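Local atomic coordinates of Pcza361.24 (PDB entry 3G2M), a protein that catalyses the N-methylation of glycopeptide antibiotic scaffolds, probably using S-adenosyl-L-methionine as the methyl donor. Residues Leu101-Val107 and Val131-Thr136; His221-Glu225 and Ala253-Arg259; Gln271-Ala275 and Asp283-Val287; Thr31-Leu37 and Glu229-His233. All blocks are in the same frame, centred on the assembly; numbering follows the deposited sequence.

Interaction 1 (Leu101-Val107 and Val131-Thr136); sequences LDLGWEV and VRDRCT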
loop_
_atom_site.group_PDB
_atom_site.type_symbol
_atom_site.label_atom_id
_atom_site.label_comp_id
_atom_site.label_asym_id
_atom_site.label_seq_id
_atom_site.Cartn_x
_atom_site.Cartn_y
_atom_site.Cartn_z
ATOM N N LEU A 101 19.237 22.782 -12.568
ATOM C CA LEU A 101 20.015 23.425 -13.624
ATOM C C LEU A 101 20.609 24.751 -13.146
ATOM O O LEU A 101 21.690 25.143 -13.585
ATOM C CB LEU A 101 19.157 23.642 -14.874
ATOM C CG LEU A 101 18.631 22.395 -15.591
ATOM C CD1 LEU A 101 17.476 22.754 -16.511
ATOM C CD2 LEU A 101 19.736 21.682 -16.352
ATOM N N ASP A 102 19.894 25.419 -12.241
ATOM C CA ASP A 102 20.339 26.666 -11.608
ATOM C C ASP A 102 21.545 26.481 -10.689
ATOM O O ASP A 102 22.212 27.451 -10.328
ATOM C CB ASP A 102 19.188 27.292 -10.814
ATOM C CG ASP A 102 18.200 28.036 -11.696
ATOM O OD1 ASP A 102 18.457 28.175 -12.914
ATOM O OD2 ASP A 102 17.164 28.492 -11.163
ATOM N N LEU A 103 21.808 25.236 -10.307
ATOM C CA LEU A 103 22.967 24.900 -9.490
ATOM C C LEU A 103 24.170 24.493 -10.347
ATOM O O LEU A 103 25.237 24.169 -9.817
ATOM C CB LEU A 103 22.608 23.797 -8.491
ATOM C CG LEU A 103 21.464 24.098 -7.516
ATOM C CD1 LEU A 103 20.931 22.818 -6.910
ATOM C CD2 LEU A 103 21.879 25.078 -6.422
ATOM N N GLY A 104 23.991 24.516 -11.665
ATOM C CA GLY A 104 25.066 24.200 -12.607
ATOM C C GLY A 104 25.078 22.767 -13.114
ATOM O O GLY A 104 25.881 22.421 -13.987
ATOM N N TRP A 105 24.180 21.946 -12.573
ATOM C CA TRP A 105 24.080 20.521 -12.910
ATOM C C TRP A 105 23.763 20.262 -14.381
ATOM O O TRP A 105 22.977 20.981 -14.992
ATOM C CB TRP A 105 22.982 19.860 -12.073
ATOM C CG TRP A 105 23.256 19.764 -10.595
ATOM C CD1 TRP A 105 24.256 20.387 -9.890
ATOM C CD2 TRP A 105 22.487 19.033 -9.635
ATOM N NE1 TRP A 105 24.165 20.068 -8.558
ATOM C CE2 TRP A 105 23.089 19.239 -8.370
ATOM C CE3 TRP A 105 21.350 18.211 -9.719
ATOM C CZ2 TRP A 105 22.593 18.656 -7.200
ATOM C CZ3 TRP A 105 20.858 17.627 -8.554
ATOM C CH2 TRP A 105 21.482 17.857 -7.308
ATOM N N GLU A 106 24.395 19.233 -14.937
ATOM C CA GLU A 106 23.907 18.594 -16.145
ATOM C C GLU A 106 22.843 17.603 -15.681
ATOM O O GLU A 106 23.105 16.783 -14.791
ATOM C CB GLU A 106 25.028 17.836 -16.848
ATOM C CG GLU A 106 26.089 18.706 -17.507
ATOM C CD GLU A 106 27.112 17.871 -18.250
ATOM O OE1 GLU A 106 28.263 17.773 -17.772
ATOM O OE2 GLU A 106 26.757 17.294 -19.301
ATOM N N VAL A 107 21.642 17.696 -16.248
ATOM C CA VAL A 107 20.535 16.825 -15.824
ATOM C C VAL A 107 19.915 16.108 -17.017
ATOM O O VAL A 107 19.595 16.735 -18.030
ATOM C CB VAL A 107 19.421 17.589 -15.040
ATOM C CG1 VAL A 107 18.364 16.612 -14.488
ATOM C CG2 VAL A 107 20.007 18.395 -13.891
ATOM N N VAL A 131 21.438 27.150 -19.777
ATOM C CA VAL A 131 20.533 26.287 -19.023
ATOM C C VAL A 131 20.031 25.155 -19.922
ATOM O O VAL A 131 20.165 23.978 -19.582
ATOM C CB VAL A 131 19.344 27.095 -18.436
ATOM C CG1 VAL A 131 18.312 26.175 -17.800
ATOM C CG2 VAL A 131 19.840 28.120 -17.424
ATOM N N ARG A 132 19.479 25.530 -21.077
ATOM C CA ARG A 132 18.932 24.585 -22.054
ATOM C C ARG A 132 19.945 23.524 -22.501
ATOM O O ARG A 132 19.600 22.341 -22.603
ATOM C CB ARG A 132 18.359 25.345 -23.259
ATOM C CG ARG A 132 17.929 24.471 -24.435
ATOM C CD ARG A 132 17.134 25.249 -25.484
ATOM N NE ARG A 132 17.858 26.412 -25.997
ATOM C CZ ARG A 132 17.604 27.674 -25.655
ATOM N NH1 ARG A 132 16.632 27.952 -24.793
ATOM N NH2 ARG A 132 18.322 28.662 -26.179
ATOM N N ASP A 133 21.188 23.944 -22.739
ATOM C CA ASP A 133 22.255 23.041 -23.196
ATOM C C ASP A 133 22.671 21.980 -22.163
ATOM O O ASP A 133 23.273 20.964 -22.522
ATOM C CB ASP A 133 23.488 23.838 -23.648
ATOM C CG ASP A 133 23.224 24.693 -24.886
ATOM O OD1 ASP A 133 22.246 24.432 -25.623
ATOM O OD2 ASP A 133 24.005 25.641 -25.120
ATOM N N ARG A 134 22.349 22.219 -20.893
ATOM C CA ARG A 134 22.699 21.291 -19.807
ATOM C C ARG A 134 21.575 20.309 -19.440
ATOM O O ARG A 134 21.782 19.386 -18.641
ATOM C CB ARG A 134 23.174 22.067 -18.574
ATOM C CG ARG A 134 24.590 22.628 -18.718
ATOM C CD ARG A 134 25.090 23.253 -17.431
ATOM N NE ARG A 134 24.528 24.584 -17.208
ATOM C CZ ARG A 134 23.551 24.863 -16.347
ATOM N NH1 ARG A 134 23.002 23.904 -15.609
ATOM N NH2 ARG A 134 23.122 26.111 -16.222
ATOM N N CYS A 135 20.399 20.503 -20.036
ATOM C CA CYS A 135 19.243 19.647 -19.788
ATOM C C CYS A 135 18.975 18.726 -20.970
ATOM O O CYS A 135 18.872 19.184 -22.108
ATOM C CB CYS A 135 18.003 20.496 -19.492
ATOM S SG CYS A 135 16.513 19.541 -19.087
ATOM N N THR A 136 18.867 17.428 -20.689
ATOM C CA THR A 136 18.548 16.422 -21.699
ATOM C C THR A 136 17.220 15.751 -21.361
ATOM O O THR A 136 17.101 15.090 -20.329
ATOM C CB THR A 136 19.643 15.335 -21.797
ATOM O OG1 THR A 136 20.905 15.944 -22.084
ATOM C CG2 THR A 136 19.318 14.322 -22.900
#
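Arg134 reaches across to Leu101-Val107 and spends its guanidinium on backbone carbonyls. Its NH1 donates twice, to Leu101 O at 2.7 Å and to Trp105 O at 3.0 Å, while NH2 adds a weak bond to Leu101 O. The two acceptors are met differently. NH1 approaches Leu101 O in the carbonyl plane, on a lone pair, whereas it stands above the carbonyl plane of Trp105, whose oxygen lies in the plane of the guanidinium. The bend of the Arg134 chain at chi3 (-78°) helps turn the group back onto these oxygens, with Gly104 CA over one guanidinium face.

Leu101 O also receives Gly104 N, so the carbonyl at the close of helix 97-101 is gripped from within its own turn as well as from the facing segment. Gly104, with its positive phi, ends the helix in a Schellman motif. Farther along, the backbone takes over: Val107 N donates to Arg134 O (2.9 Å), and Thr136 N to Val107 O (2.8 Å). These bonds flank the parallel bridge between Val107 and Cys135, where strands 107-111 and 135-139 of the Rossmann-like methyltransferase sheet begin to pair. Beneath the polar layer, Leu101 inserts both methyl branches: CD1 touches Val131 CG1 and Cys135 CB, each at 3.8 Å, and CD2 also rests on Cys135 CB.

A cationic side chain lying on carbonyls at the C-terminal end of a helix should be electrostatically favourable, and here it ties the helix-to-strand turn to the start of the outermost parallel strand.

Interaction 2 (His221-Glu225 and Ala253-Arg259); sequences HLPAE and APDQVVR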
loop_
_atom_site.group_PDB
_atom_site.type_symbol
_atom_site.label_atom_id
_atom_site.label_comp_id
_atom_site.label_asym_id
_atom_site.label_seq_id
_atom_site.Cartn_x
_atom_site.Cartn_y
_atom_site.Cartn_z
ATOM N N HIS A 221 3.522 -2.035 16.082
ATOM C CA HIS A 221 2.853 -1.899 14.795
ATOM C C HIS A 221 3.519 -0.758 14.052
ATOM O O HIS A 221 3.448 0.394 14.481
ATOM C CB HIS A 221 1.361 -1.637 14.979
ATOM C CG HIS A 221 0.586 -2.840 15.419
ATOM N ND1 HIS A 221 -0.784 -2.922 15.312
ATOM C CD2 HIS A 221 0.992 -4.018 15.952
ATOM C CE1 HIS A 221 -1.190 -4.091 15.774
ATOM N NE2 HIS A 221 -0.131 -4.776 16.163
ATOM N N LEU A 222 4.196 -1.091 12.957
ATOM C CA LEU A 222 4.959 -0.107 12.199
ATOM C C LEU A 222 4.119 0.421 11.044
ATOM O O LEU A 222 3.412 -0.353 10.391
ATOM C CB LEU A 222 6.275 -0.711 11.680
ATOM C CG LEU A 222 7.140 -1.590 12.607
ATOM C CD1 LEU A 222 8.344 -2.130 11.857
ATOM C CD2 LEU A 222 7.596 -0.856 13.868
ATOM N N PRO A 223 4.187 1.744 10.785
ATOM C CA PRO A 223 3.474 2.269 9.625
ATOM C C PRO A 223 4.130 1.751 8.351
ATOM O O PRO A 223 5.354 1.611 8.299
ATOM C CB PRO A 223 3.661 3.788 9.738
ATOM C CG PRO A 223 4.212 4.033 11.120
ATOM C CD PRO A 223 4.922 2.791 11.515
ATOM N N ALA A 224 3.327 1.426 7.346
ATOM C CA ALA A 224 3.883 1.007 6.065
ATOM C C ALA A 224 3.278 1.829 4.924
ATOM O O ALA A 224 3.997 2.445 4.132
ATOM C CB ALA A 224 3.665 -0.470 5.851
ATOM N N GLU A 225 1.950 1.852 4.855
ATOM C CA GLU A 225 1.268 2.628 3.822
ATOM C C GLU A 225 -0.028 3.221 4.345
ATOM O O GLU A 225 -0.792 2.553 5.050
ATOM C CB GLU A 225 1.004 1.763 2.576
ATOM C CG GLU A 225 0.432 2.522 1.358
ATOM C CD GLU A 225 0.376 1.666 0.087
ATOM O OE1 GLU A 225 -0.525 1.900 -0.740
ATOM O OE2 GLU A 225 1.219 0.759 -0.092
ATOM N N ALA A 253 5.123 5.241 4.228
ATOM C CA ALA A 253 6.004 5.637 5.317
ATOM C C ALA A 253 7.444 5.600 4.799
ATOM O O ALA A 253 7.816 4.649 4.117
ATOM C CB ALA A 253 5.825 4.679 6.508
ATOM N N PRO A 254 8.254 6.652 5.078
ATOM C CA PRO A 254 9.670 6.619 4.674
ATOM C C PRO A 254 10.405 5.342 5.092
ATOM O O PRO A 254 11.201 4.812 4.315
ATOM C CB PRO A 254 10.264 7.850 5.383
ATOM C CG PRO A 254 9.096 8.803 5.454
ATOM C CD PRO A 254 7.902 7.928 5.732
ATOM N N ASP A 255 10.125 4.835 6.295
ATOM C CA ASP A 255 10.781 3.613 6.786
ATOM C C ASP A 255 10.408 2.373 5.963
ATOM O O ASP A 255 11.215 1.446 5.844
ATOM C CB ASP A 255 10.490 3.375 8.279
ATOM C CG ASP A 255 11.237 4.353 9.198
ATOM O OD1 ASP A 255 12.260 4.935 8.778
ATOM O OD2 ASP A 255 10.789 4.546 10.347
ATOM N N GLN A 256 9.201 2.361 5.396
ATOM C CA GLN A 256 8.769 1.280 4.494
ATOM C C GLN A 256 9.586 1.269 3.187
ATOM O O GLN A 256 10.044 0.214 2.745
ATOM C CB GLN A 256 7.260 1.370 4.190
ATOM C CG GLN A 256 6.760 0.425 3.064
ATOM C CD GLN A 256 6.842 -1.055 3.437
ATOM O OE1 GLN A 256 6.767 -1.416 4.607
ATOM N NE2 GLN A 256 6.983 -1.913 2.435
ATOM N N VAL A 257 9.760 2.439 2.577
ATOM C CA VAL A 257 10.598 2.561 1.373
ATOM C C VAL A 257 12.048 2.178 1.684
ATOM O O VAL A 257 12.698 1.501 0.886
ATOM C CB VAL A 257 10.530 3.982 0.749
ATOM C CG1 VAL A 257 11.510 4.126 -0.441
ATOM C CG2 VAL A 257 9.108 4.312 0.312
ATOM N N VAL A 258 12.549 2.602 2.844
ATOM C CA VAL A 258 13.879 2.165 3.298
ATOM C C VAL A 258 13.982 0.625 3.355
ATOM O O VAL A 258 14.932 0.055 2.811
ATOM C CB VAL A 258 14.290 2.812 4.652
ATOM C CG1 VAL A 258 15.501 2.107 5.248
ATOM C CG2 VAL A 258 14.590 4.299 4.462
ATOM N N ARG A 259 13.006 -0.035 3.987
ATOM C CA ARG A 259 12.986 -1.515 4.060
ATOM C C ARG A 259 13.008 -2.153 2.664
ATOM O O ARG A 259 13.697 -3.155 2.432
ATOM C CB ARG A 259 11.780 -2.028 4.865
ATOM C CG ARG A 259 11.824 -1.682 6.360
ATOM C CD ARG A 259 10.703 -2.358 7.157
ATOM N NE ARG A 259 9.372 -1.795 6.909
ATOM C CZ ARG A 259 8.824 -0.795 7.603
ATOM N NH1 ARG A 259 9.483 -0.217 8.603
ATOM N NH2 ARG A 259 7.601 -0.375 7.298
#
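Two backbone carbonyls of adjacent residues, Pro223 and Ala224, take the polar bonds of this contact. The straighter one runs from Ala253 N to Ala224 O (3.0 Å, 166° at the hydrogen). Beside it, Arg259 NH2 donates to Pro223 O at 3.2 Å, with that oxygen in the guanidinium plane.

The same NH2 also bonds Gln256 OE1 at 3.0 Å, and NE adds a weak bond to it. Gln256 thus acts as a second-shell residue that steadies the arginine, while its NE2 turns to Glu260 in the next turn. The bend of Gln256 at chi2 (67°) folds its amide back toward Arg259, and Asp255 O and Gln256 CA of the helix backbone lie over one guanidinium face, toward its rim.

Around these bonds the packing is light, much of it between alanine and proline carbons. Ala224 CB lies against Gln256 OE1 at 3.5 Å, and Gln256 CB rests on Ala224 O. Ala253 CB meets Pro223 CB at 4.0 Å. Leu222 CD1 comes obliquely to Arg259 NH1. Beyond them, His221, Leu222 and Glu225 pair antiparallel with a strand of the second subunit, where Arg248 of that subunit packs on Leu222 and Arg259.

Ala253 occupies the N-cap position of helix 254-263, and its bond to Ala224 O holds the helix start against strand 219-234; residues 254-259 cross residues 221-225 at 80°. Strand 244-252, which lies next to 219-234, leads directly into this helix, and the chain then enters the closing hairpin of a class I methyltransferase sheet.

Interaction 3 (Gln271-Ala275 and Asp283-Val287); sequences QTPFA and DMVLV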
loop_
_atom_site.group_PDB
_atom_site.type_symbol
_atom_site.label_atom_id
_atom_site.label_comp_id
_atom_site.label_asym_id
_atom_site.label_seq_id
_atom_site.Cartn_x
_atom_site.Cartn_y
_atom_site.Cartn_z
ATOM N N GLN A 271 19.189 9.013 6.353
ATOM C CA GLN A 271 17.801 9.473 6.234
ATOM C C GLN A 271 17.704 10.767 7.019
ATOM O O GLN A 271 17.897 10.770 8.241
ATOM C CB GLN A 271 16.811 8.483 6.851
ATOM C CG GLN A 271 16.914 7.037 6.425
ATOM C CD GLN A 271 15.943 6.147 7.199
ATOM O OE1 GLN A 271 14.789 6.515 7.438
ATOM N NE2 GLN A 271 16.410 4.983 7.597
ATOM N N THR A 272 17.415 11.861 6.326
ATOM C CA THR A 272 17.382 13.175 6.957
ATOM C C THR A 272 16.002 13.820 6.830
ATOM O O THR A 272 15.599 14.219 5.734
ATOM C CB THR A 272 18.453 14.119 6.364
ATOM O OG1 THR A 272 19.719 13.447 6.329
ATOM C CG2 THR A 272 18.572 15.394 7.205
ATOM N N PRO A 273 15.272 13.927 7.956
ATOM C CA PRO A 273 14.000 14.646 7.929
ATOM C C PRO A 273 14.194 16.144 7.676
ATOM O O PRO A 273 15.196 16.724 8.108
ATOM C CB PRO A 273 13.412 14.384 9.323
ATOM C CG PRO A 273 14.581 14.059 10.177
ATOM C CD PRO A 273 15.567 13.369 9.289
ATOM N N PHE A 274 13.250 16.748 6.961
ATOM C CA PHE A 274 13.286 18.176 6.654
ATOM C C PHE A 274 11.886 18.696 6.349
ATOM O O PHE A 274 10.973 17.912 6.085
ATOM C CB PHE A 274 14.253 18.473 5.496
ATOM C CG PHE A 274 13.794 17.954 4.152
ATOM C CD1 PHE A 274 13.126 18.791 3.262
ATOM C CD2 PHE A 274 14.063 16.647 3.764
ATOM C CE1 PHE A 274 12.718 18.325 2.016
ATOM C CE2 PHE A 274 13.651 16.172 2.518
ATOM C CZ PHE A 274 12.987 17.011 1.646
ATOM N N ALA A 275 11.724 20.016 6.400
ATOM C CA ALA A 275 10.451 20.659 6.092
ATOM C C ALA A 275 10.398 21.043 4.619
ATOM O O ALA A 275 11.298 21.716 4.109
ATOM C CB ALA A 275 10.240 21.883 6.976
ATOM N N ASP A 283 8.297 17.444 7.395
ATOM C CA ASP A 283 7.248 16.607 6.810
ATOM C C ASP A 283 7.751 15.757 5.638
ATOM O O ASP A 283 6.962 15.261 4.834
ATOM C CB ASP A 283 6.061 17.475 6.371
ATOM C CG ASP A 283 6.436 18.496 5.309
ATOM O OD1 ASP A 283 7.635 18.666 5.021
ATOM O OD2 ASP A 283 5.522 19.141 4.759
HETATM N N MSE A 284 9.066 15.589 5.571
HETATM C CA MSE A 284 9.706 14.890 4.476
HETATM C C MSE A 284 11.046 14.342 4.928
HETATM O O MSE A 284 11.669 14.891 5.834
HETATM C CB MSE A 284 9.906 15.856 3.310
HETATM C CG MSE A 284 10.088 15.205 1.974
HETATM SE SE MSE A 284 9.667 16.525 0.609
HETATM C CE MSE A 284 7.724 16.297 0.583
ATOM N N VAL A 285 11.486 13.267 4.279
ATOM C CA VAL A 285 12.760 12.617 4.579
ATOM C C VAL A 285 13.604 12.525 3.294
ATOM O O VAL A 285 13.103 12.102 2.243
ATOM C CB VAL A 285 12.542 11.195 5.198
ATOM C CG1 VAL A 285 13.865 10.500 5.474
ATOM C CG2 VAL A 285 11.741 11.288 6.483
ATOM N N LEU A 286 14.863 12.957 3.382
ATOM C CA LEU A 286 15.820 12.763 2.298
ATOM C C LEU A 286 16.638 11.509 2.569
ATOM O O LEU A 286 17.427 11.461 3.518
ATOM C CB LEU A 286 16.737 13.986 2.121
ATOM C CG LEU A 286 17.271 14.338 0.719
ATOM C CD1 LEU A 286 18.171 13.244 0.138
ATOM C CD2 LEU A 286 16.156 14.705 -0.277
ATOM N N VAL A 287 16.445 10.507 1.716
ATOM C CA VAL A 287 17.071 9.190 1.865
ATOM C C VAL A 287 18.228 9.066 0.877
ATOM O O VAL A 287 18.078 9.389 -0.301
ATOM C CB VAL A 287 16.029 8.051 1.636
ATOM C CG1 VAL A 287 16.692 6.670 1.573
ATOM C CG2 VAL A 287 14.947 8.074 2.720
HETATM O O HOH W 1 20.052 12.209 4.041
#
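Phe274 and Met284 are cross-strand neighbours on one sheet face, and their first torsions bring ring and chain into contact. In Phe274, CG occupies the crowded position between backbone N and carbonyl carbon (chi1 69°), which swings the ring over the neighbouring strand. Met284, a selenomethionine, places CG roughly opposite its own N (chi1 -159°), so that its chain starts over the ring face and runs off past the rim at CZ. Its CB sits 3.9 Å from the Phe274 centroid in a CH-pi contact. CG comes to 3.4 Å from Phe274 CZ, and SE lies obliquely to the ring in a Met-aromatic contact. At the ring edge, CE2 meets Leu286 N and packs on Leu286 CB.

The two strands form the antiparallel hairpin that ends the class I methyltransferase sheet, strand 284-290 lying between 184-191 and the outermost strand 267-274. Met284 lies about 6 Å from Ser157, a residue that binds S-adenosyl-L-methionine, measured between side chains.

Thr272 N donates to Leu286 O and Leu286 N to Thr272 O, both at 2.8 Å; a water links Thr272 OG1 to that Leu286 O. Phe274 N donates to Met284 O at 2.7 Å, but the return bonds to Phe274 O from Met284 N and Asp283 N are weak. On the other face, Gln271 CB touches Val285 CG1, where helix 254-263 packs; helix 69-79 lies against Thr272, Phe274 and Leu286.

Interaction 4 (Thr31-Leu37 and Glu229-His233); sequences TPHADVL and EITIH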
loop_
_atom_site.group_PDB
_atom_site.type_symbol
_atom_site.label_atom_id
_atom_site.label_comp_id
_atom_site.label_asym_id
_atom_site.label_seq_id
_atom_site.Cartn_x
_atom_site.Cartn_y
_atom_site.Cartn_z
ATOM N N THR A 31 -15.835 11.946 -0.086
ATOM C CA THR A 31 -15.343 12.017 1.298
ATOM C C THR A 31 -16.428 12.437 2.300
ATOM O O THR A 31 -17.328 13.203 1.949
ATOM C CB THR A 31 -14.095 12.947 1.434
ATOM O OG1 THR A 31 -14.493 14.321 1.382
ATOM C CG2 THR A 31 -13.078 12.667 0.334
ATOM N N PRO A 32 -16.349 11.925 3.549
ATOM C CA PRO A 32 -17.305 12.271 4.598
ATOM C C PRO A 32 -17.569 13.774 4.719
ATOM O O PRO A 32 -18.725 14.183 4.832
ATOM C CB PRO A 32 -16.631 11.738 5.869
ATOM C CG PRO A 32 -15.841 10.579 5.401
ATOM C CD PRO A 32 -15.344 10.957 4.030
ATOM N N HIS A 33 -16.512 14.586 4.688
ATOM C CA HIS A 33 -16.664 16.036 4.783
ATOM C C HIS A 33 -17.304 16.645 3.526
ATOM O O HIS A 33 -18.105 17.577 3.630
ATOM C CB HIS A 33 -15.331 16.725 5.095
ATOM C CG HIS A 33 -15.475 18.180 5.418
ATOM N ND1 HIS A 33 -15.495 19.160 4.448
ATOM C CD2 HIS A 33 -15.630 18.819 6.601
ATOM C CE1 HIS A 33 -15.651 20.341 5.021
ATOM N NE2 HIS A 33 -15.733 20.162 6.328
ATOM N N ALA A 34 -16.948 16.116 2.353
ATOM C CA ALA A 34 -17.545 16.555 1.087
ATOM C C ALA A 34 -19.051 16.301 1.054
ATOM O O ALA A 34 -19.813 17.173 0.642
ATOM C CB ALA A 34 -16.861 15.885 -0.103
ATOM N N ASP A 35 -19.465 15.114 1.497
ATOM C CA ASP A 35 -20.882 14.750 1.568
ATOM C C ASP A 35 -21.698 15.740 2.392
ATOM O O ASP A 35 -22.761 16.189 1.957
ATOM C CB ASP A 35 -21.055 13.343 2.141
ATOM C CG ASP A 35 -20.634 12.261 1.171
ATOM O OD1 ASP A 35 -20.183 12.593 0.050
ATOM O OD2 ASP A 35 -20.754 11.071 1.536
ATOM N N VAL A 36 -21.187 16.075 3.575
ATOM C CA VAL A 36 -21.825 17.049 4.468
ATOM C C VAL A 36 -21.885 18.449 3.835
ATOM O O VAL A 36 -22.913 19.128 3.921
ATOM C CB VAL A 36 -21.134 17.079 5.862
ATOM C CG1 VAL A 36 -21.764 18.123 6.766
ATOM C CG2 VAL A 36 -21.213 15.708 6.525
ATOM N N LEU A 37 -20.790 18.855 3.189
ATOM C CA LEU A 37 -20.718 20.126 2.455
ATOM C C LEU A 37 -21.755 20.235 1.346
ATOM O O LEU A 37 -22.539 21.181 1.318
ATOM C CB LEU A 37 -19.332 20.318 1.835
ATOM C CG LEU A 37 -18.276 21.191 2.510
ATOM C CD1 LEU A 37 -17.008 21.100 1.684
ATOM C CD2 LEU A 37 -18.733 22.643 2.638
ATOM N N GLU A 229 -5.914 11.631 1.933
ATOM C CA GLU A 229 -7.194 12.097 1.430
ATOM C C GLU A 229 -7.312 13.595 1.648
ATOM O O GLU A 229 -7.133 14.084 2.768
ATOM C CB GLU A 229 -8.335 11.371 2.142
ATOM C CG GLU A 229 -9.713 11.667 1.571
ATOM C CD GLU A 229 -10.808 11.399 2.578
ATOM O OE1 GLU A 229 -11.368 10.285 2.569
ATOM O OE2 GLU A 229 -11.097 12.296 3.392
ATOM N N ILE A 230 -7.589 14.320 0.569
ATOM C CA ILE A 230 -7.811 15.764 0.649
ATOM C C ILE A 230 -9.217 16.136 0.185
ATOM O O ILE A 230 -9.769 15.511 -0.727
ATOM C CB ILE A 230 -6.752 16.575 -0.155
ATOM C CG1 ILE A 230 -6.809 16.221 -1.647
ATOM C CG2 ILE A 230 -5.356 16.342 0.434
ATOM C CD1 ILE A 230 -6.106 17.205 -2.574
ATOM N N THR A 231 -9.793 17.128 0.856
ATOM C CA THR A 231 -11.048 17.750 0.455
ATOM C C THR A 231 -10.797 19.252 0.440
ATOM O O THR A 231 -10.488 19.843 1.480
ATOM C CB THR A 231 -12.202 17.434 1.449
ATOM O OG1 THR A 231 -12.383 16.016 1.562
ATOM C CG2 THR A 231 -13.516 18.081 0.985
ATOM N N ILE A 232 -10.918 19.860 -0.739
ATOM C CA ILE A 232 -10.727 21.305 -0.902
ATOM C C ILE A 232 -12.014 21.974 -1.378
ATOM O O ILE A 232 -12.685 21.482 -2.286
ATOM C CB ILE A 232 -9.582 21.645 -1.898
ATOM C CG1 ILE A 232 -8.340 20.793 -1.614
ATOM C CG2 ILE A 232 -9.239 23.144 -1.839
ATOM C CD1 ILE A 232 -7.292 20.816 -2.718
ATOM N N HIS A 233 -12.343 23.099 -0.754
ATOM C CA HIS A 233 -13.513 23.886 -1.118
ATOM C C HIS A 233 -13.232 25.357 -0.815
ATOM O O HIS A 233 -12.365 25.657 0.006
ATOM C CB HIS A 233 -14.735 23.408 -0.330
ATOM C CG HIS A 233 -14.611 23.603 1.148
ATOM N ND1 HIS A 233 -14.968 24.776 1.775
ATOM C CD2 HIS A 233 -14.161 22.777 2.123
ATOM C CE1 HIS A 233 -14.751 24.662 3.074
ATOM N NE2 HIS A 233 -14.260 23.459 3.309
#
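The polar centre is a hydroxyl pair: Thr31 OG1 and Thr231 OG1 are hydrogen-bonded at 2.7 Å. Thr31 OG1 also accepts Ala34 N at 3.2 Å at the start of helix 32-40, so one oxygen both caps an N-H of the first turn and ties Thr31 to the strand. With OG1 of Thr31 between backbone N and carbonyl carbon (chi1 76°), the hydroxyl faces both partners, while CG2 turns toward Glu229.

Van der Waals contacts flank that pair. Thr31 CG2 presses on the carboxylate carbon of Glu229, CD, at 3.4 Å; the oxygens of this acid serve other partners, OE1 forming salt bridges with Arg248 and with Arg220 of the second subunit. On the other side of the hydroxyls, Thr231 CG2 approaches Ala34 CB and the ring of His33.

Ring contacts complete the far end. Leu37 CD1 stands over a face of the His233 imidazole, 3.3 Å from CD2. His33 and His233 are nearly parallel, with planes at 19°, but barely overlap; His218 of the second subunit meets both rings.

The first turns of helix 32-40 run roughly along residues 229-233 of strand 219-234, on a sheet face where Thr31 and Ala34 also touch strand 244-252. At the other edge of the strand, these residues pair antiparallel with the second subunit, so the helix packs beside the point where the sheet crosses the interface.

Overall arrangement
Interactions 1 and 3 belong to opposite edges of the seven-stranded methyltransferase sheet, the first at a parallel strand start, the second in the antiparallel hairpin; their centres are 25 Å apart. Interactions 2 and 4 use strand 219-234 of the other sheet, and both reach the second subunit. All are partly buried; interaction 2 has no fully exposed residue among those that touch, whereas the others do. Interaction 3 lies nearest the chain centre, interaction 4 farthest. Interactions 1 and 2 both use an arginine, bonded to two backbone carbonyls in the first and one in the second; interaction 3 relies on ladder bonds and an aromatic face, interaction 4 on side chains. Helix 254-263 links interactions 2 and 3, where Pro254 packs on Val285.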